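Local coordinates for large adhesion protein (Lap) involved in biofilm formation (Marinobacter hydrocarbonoclasticus, PDB 6XI3), which is a bacterial RTX adhesin of biofilm formation whose calcium-binding tandem Ig-like repeats, in its extending region, probably help it reach its target, at residues Thr256-Asp259 / Asn263-Thr266; Ala298-Arg301 / Ala305-Asp308. All coordinates share one frame; numbering follows the deposited sequence.

Interaction 1 of 2, residues Thr256-Asp259 / Asn263-Thr266; sequences TVTD and NVVT
D259 and N263 face each other where the two strands run into their connecting turn, and their flat ends are strongly twisted, the carboxylate and amide planes lying 71° apart. ND2 of N263 gives a hydrogen bond of 2.9 Å to OD2 of D259, entering on the syn lone pair and staying close to its own amide plane. The second oxygen is used differently: the backbone N of N263 comes down on OD1 of D259 at 2.7 Å, 44° out of the carboxylate plane. With CG of D259 lodged between its own N and carbonyl carbon (chi1 77°), the carboxylate lies at the turn, where OD1 also accepts the NH of A261; OD2 accepts that of V288, from the loop ahead of strand 290-299. The buried acid is thus gripped through both oxygens.

Beyond the turn the strands pair by backbone. V257 and V265 exchange two hydrogen bonds of 2.8 Å, N to O each way, and their side chains share one face, CB to CB 4.5 Å, with V257 continuing onto L292 and V294. On the other face T258 and V264 lie side by side, OG1 of T258 3.9 Å from CG2 of V264, while CG1 of V264 reaches CB of T256 at 4.0 Å. This is an antiparallel beta hairpin at the edge of the four-stranded sheet in an Ig-like beta-sandwich repeat, with an aspartate tying its turn together.

Interaction 2 of 2, residues Ala298-Arg301 / Ala305-Asp308; sequences AQDR and AVSD. With EDT ({[-(bis-carboxymethyl-amino)-ethyl]-carboxymethyl-amino}-acetic acid), chain I.
S307 turns its backbone N away from the hairpin partner and onto a bound EDTA molecule, giving a hydrogen bond of 3.0 Å to the carboxylate oxygen O13 of EDT. Its CB lies 3.8 Å from C9 of the same ligand, whereas OG goes to T297. One residue on, the carboxylate of D308 sits beside another EDT arm, OD1 to O20 3.4 Å; two acids this close would probably disfavour each other unless a proton or cation intervened. OD2 of D308 is held by the NH of V226.

The pairing itself is short. A298 and V306 form a hydrogen-bonded antiparallel pair, A298 N to V306 O at 3.0 Å and V306 N to A298 O at 2.9 Å, the latter donor tilted 33° from the carbonyl plane. These are the last strands of the Ig-like beta-sandwich repeat, joined as a hairpin with 305-314 at the sheet edge. Inside it V306 packs by its two methyls: chi1 of -73°, measured to CG1, sets CG1 opposite the carbonyl carbon and puts CG2 between the backbone N and that carbon, where it approaches A298 CB at 4.3 Å. Both side chains rest on L224.

CG1 of V306 meets D300 at about a right angle, 4.2 Å from OD2. The carboxylate of D300 belongs to the turn, where OD1 accepts the NH groups of N302 and N304. N302 is a calcium ligand, and R301 reaches away to a salt bridge with D246, another ligand of that calcium.

Both contacts are hairpins of one four-stranded sheet, and their inner strands, 252-258 and 290-299, are neighbours in it; the outer strands 264-270 and 305-314 are its two edges. The centres lie 19 Å apart and the nearest atoms about 7 Å, without touching. Interaction 1 is partly buried, its T256, T258 and V264 face being more open than that of V257, and side-chain hydrogen bonds cross between its segments at the turn. Interaction 2 is more deeply buried and pairs its segments through backbone bonds and apolar packing; the side chains of D300, R301, S307 and D308 bond outside the two segments. It also forms part of the EDT pocket and lies beside a calcium site, both more distant from interaction 1.

Interaction 1 of 2, residues Thr256-Asp259 / Asn263-Thr266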
# COMPACT_ATOMS: atom_id res chain seq x y z
N THR A 256 -8.77 13.24 -14.98
CA THR A 256 -8.89 14.49 -15.75
C THR A 256 -9.53 14.11 -17.07
O THR A 256 -9.29 12.95 -17.50
CB THR A 256 -7.56 15.22 -15.96
OG1 THR A 256 -6.75 14.35 -16.75
CG2 THR A 256 -6.88 15.61 -14.68
N VAL A 257 -10.42 14.98 -17.54
CA VAL A 257 -11.05 14.86 -18.88
C VAL A 257 -10.65 16.11 -19.65
O VAL A 257 -10.98 17.22 -19.20
CB VAL A 257 -12.58 14.73 -18.82
CG1 VAL A 257 -13.14 14.40 -20.19
CG2 VAL A 257 -13.04 13.70 -17.80
N THR A 258 -10.00 15.91 -20.80
CA THR A 258 -9.38 16.99 -21.59
C THR A 258 -10.05 16.99 -22.97
O THR A 258 -10.18 15.91 -23.58
CB THR A 258 -7.85 16.85 -21.61
OG1 THR A 258 -7.35 16.74 -20.27
CG2 THR A 258 -7.17 18.04 -22.26
N ASP A 259 -10.49 18.16 -23.40
CA ASP A 259 -11.22 18.32 -24.67
C ASP A 259 -10.23 18.78 -25.74
O ASP A 259 -9.05 18.90 -25.44
CB ASP A 259 -12.43 19.23 -24.48
CG ASP A 259 -12.17 20.74 -24.41
OD1 ASP A 259 -11.00 21.17 -24.53
OD2 ASP A 259 -13.13 21.44 -24.16
N ASN A 263 -9.38 22.37 -22.68
CA ASN A 263 -10.14 22.58 -21.41
C ASN A 263 -10.09 21.27 -20.62
O ASN A 263 -10.06 20.18 -21.25
CB ASN A 263 -11.59 23.02 -21.66
CG ASN A 263 -11.67 24.26 -22.53
OD1 ASN A 263 -11.09 25.29 -22.19
ND2 ASN A 263 -12.38 24.17 -23.65
N VAL A 264 -10.05 21.37 -19.29
CA VAL A 264 -9.84 20.20 -18.40
C VAL A 264 -10.96 20.21 -17.36
O VAL A 264 -11.16 21.25 -16.75
CB VAL A 264 -8.47 20.23 -17.71
CG1 VAL A 264 -8.27 19.01 -16.82
CG2 VAL A 264 -7.32 20.35 -18.70
N VAL A 265 -11.61 19.07 -17.15
CA VAL A 265 -12.51 18.82 -15.99
C VAL A 265 -11.81 17.79 -15.09
O VAL A 265 -11.27 16.81 -15.65
CB VAL A 265 -13.88 18.31 -16.49
CG1 VAL A 265 -14.64 17.53 -15.44
CG2 VAL A 265 -14.72 19.44 -17.05
N THR A 266 -11.80 18.03 -13.77
CA THR A 266 -11.25 17.09 -12.77
C THR A 266 -12.42 16.35 -12.12
O THR A 266 -13.50 16.96 -11.94
CB THR A 266 -10.38 17.81 -11.73
OG1 THR A 266 -11.24 18.64 -10.94
CG2 THR A 266 -9.28 18.62 -12.37

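Interaction 2 of 2, residues Ala298-Arg301 / Ala305-Asp308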
# COMPACT_ATOMS: atom_id res chain seq x y z
N ALA A 298 -3.61 6.90 -9.48
CA ALA A 298 -3.70 6.52 -8.06
C ALA A 298 -2.29 6.26 -7.56
O ALA A 298 -1.34 6.38 -8.37
CB ALA A 298 -4.58 5.30 -7.92
N GLN A 299 -2.17 5.89 -6.31
CA GLN A 299 -0.87 5.58 -5.68
C GLN A 299 -0.93 4.12 -5.21
O GLN A 299 -1.89 3.77 -4.48
CB GLN A 299 -0.58 6.54 -4.52
CG GLN A 299 0.73 6.16 -3.86
CD GLN A 299 1.38 7.19 -2.99
OE1 GLN A 299 1.38 7.06 -1.77
NE2 GLN A 299 2.00 8.18 -3.62
N ASP A 300 0.03 3.30 -5.63
CA ASP A 300 0.06 1.86 -5.23
C ASP A 300 0.62 1.76 -3.81
O ASP A 300 0.98 2.75 -3.24
CB ASP A 300 0.80 1.00 -6.26
CG ASP A 300 2.32 1.06 -6.30
OD1 ASP A 300 2.94 1.62 -5.37
OD2 ASP A 300 2.87 0.55 -7.30
N ARG A 301 0.66 0.57 -3.26
CA ARG A 301 1.05 0.36 -1.85
C ARG A 301 2.54 0.65 -1.61
O ARG A 301 2.91 0.81 -0.44
CB ARG A 301 0.72 -1.08 -1.49
CG ARG A 301 -0.77 -1.33 -1.31
CD ARG A 301 -1.01 -2.59 -0.50
NE ARG A 301 -2.44 -2.85 -0.27
CZ ARG A 301 -3.24 -3.52 -1.10
NH1 ARG A 301 -2.78 -4.04 -2.22
NH2 ARG A 301 -4.49 -3.73 -0.77
N ALA A 305 2.97 6.19 -8.34
CA ALA A 305 1.81 6.64 -9.15
C ALA A 305 1.57 5.61 -10.25
O ALA A 305 2.52 5.25 -10.93
CB ALA A 305 2.05 8.02 -9.73
N VAL A 306 0.35 5.11 -10.37
CA VAL A 306 -0.05 4.23 -11.49
C VAL A 306 -1.16 4.95 -12.26
O VAL A 306 -2.04 5.55 -11.61
CB VAL A 306 -0.52 2.87 -10.99
CG1 VAL A 306 0.69 2.06 -10.52
CG2 VAL A 306 -1.57 3.01 -9.89
N SER A 307 -1.08 4.89 -13.58
CA SER A 307 -1.83 5.75 -14.51
C SER A 307 -2.34 4.95 -15.69
O SER A 307 -1.69 3.93 -16.06
CB SER A 307 -0.97 6.88 -14.96
OG SER A 307 -1.00 7.87 -13.98
N ASP A 308 -3.40 5.45 -16.31
CA ASP A 308 -3.87 4.99 -17.64
C ASP A 308 -4.58 6.18 -18.28
O ASP A 308 -4.92 7.17 -17.59
CB ASP A 308 -4.71 3.72 -17.53
CG ASP A 308 -4.99 3.05 -18.86
OD1 ASP A 308 -4.19 3.27 -19.80
OD2 ASP A 308 -5.99 2.29 -18.97
O20 EDT I . -3.18 0.05 -19.13
C5 EDT I . -2.40 -0.54 -18.35
O19 EDT I . -2.65 -1.74 -17.93
C4 EDT I . -1.11 0.19 -17.98
N3 EDT I . -0.65 1.23 -18.96
C2 EDT I . -0.61 0.79 -20.39
C1 EDT I . 0.15 -0.51 -20.65
O18 EDT I . -0.44 -1.47 -21.24
O17 EDT I . 1.36 -0.57 -20.30
C6 EDT I . 0.71 1.70 -18.63
C7 EDT I . 0.60 2.71 -17.54
N8 EDT I . 1.67 3.70 -17.70
C9 EDT I . 1.13 5.06 -17.50
C10 EDT I . 2.07 6.17 -17.93
O16 EDT I . 1.56 7.17 -18.48
O15 EDT I . 3.30 6.09 -17.69
C11 EDT I . 2.77 3.42 -16.75
C12 EDT I . 2.55 4.01 -15.36
O13 EDT I . 1.46 3.83 -14.78
O14 EDT I . 3.48 4.63 -14.78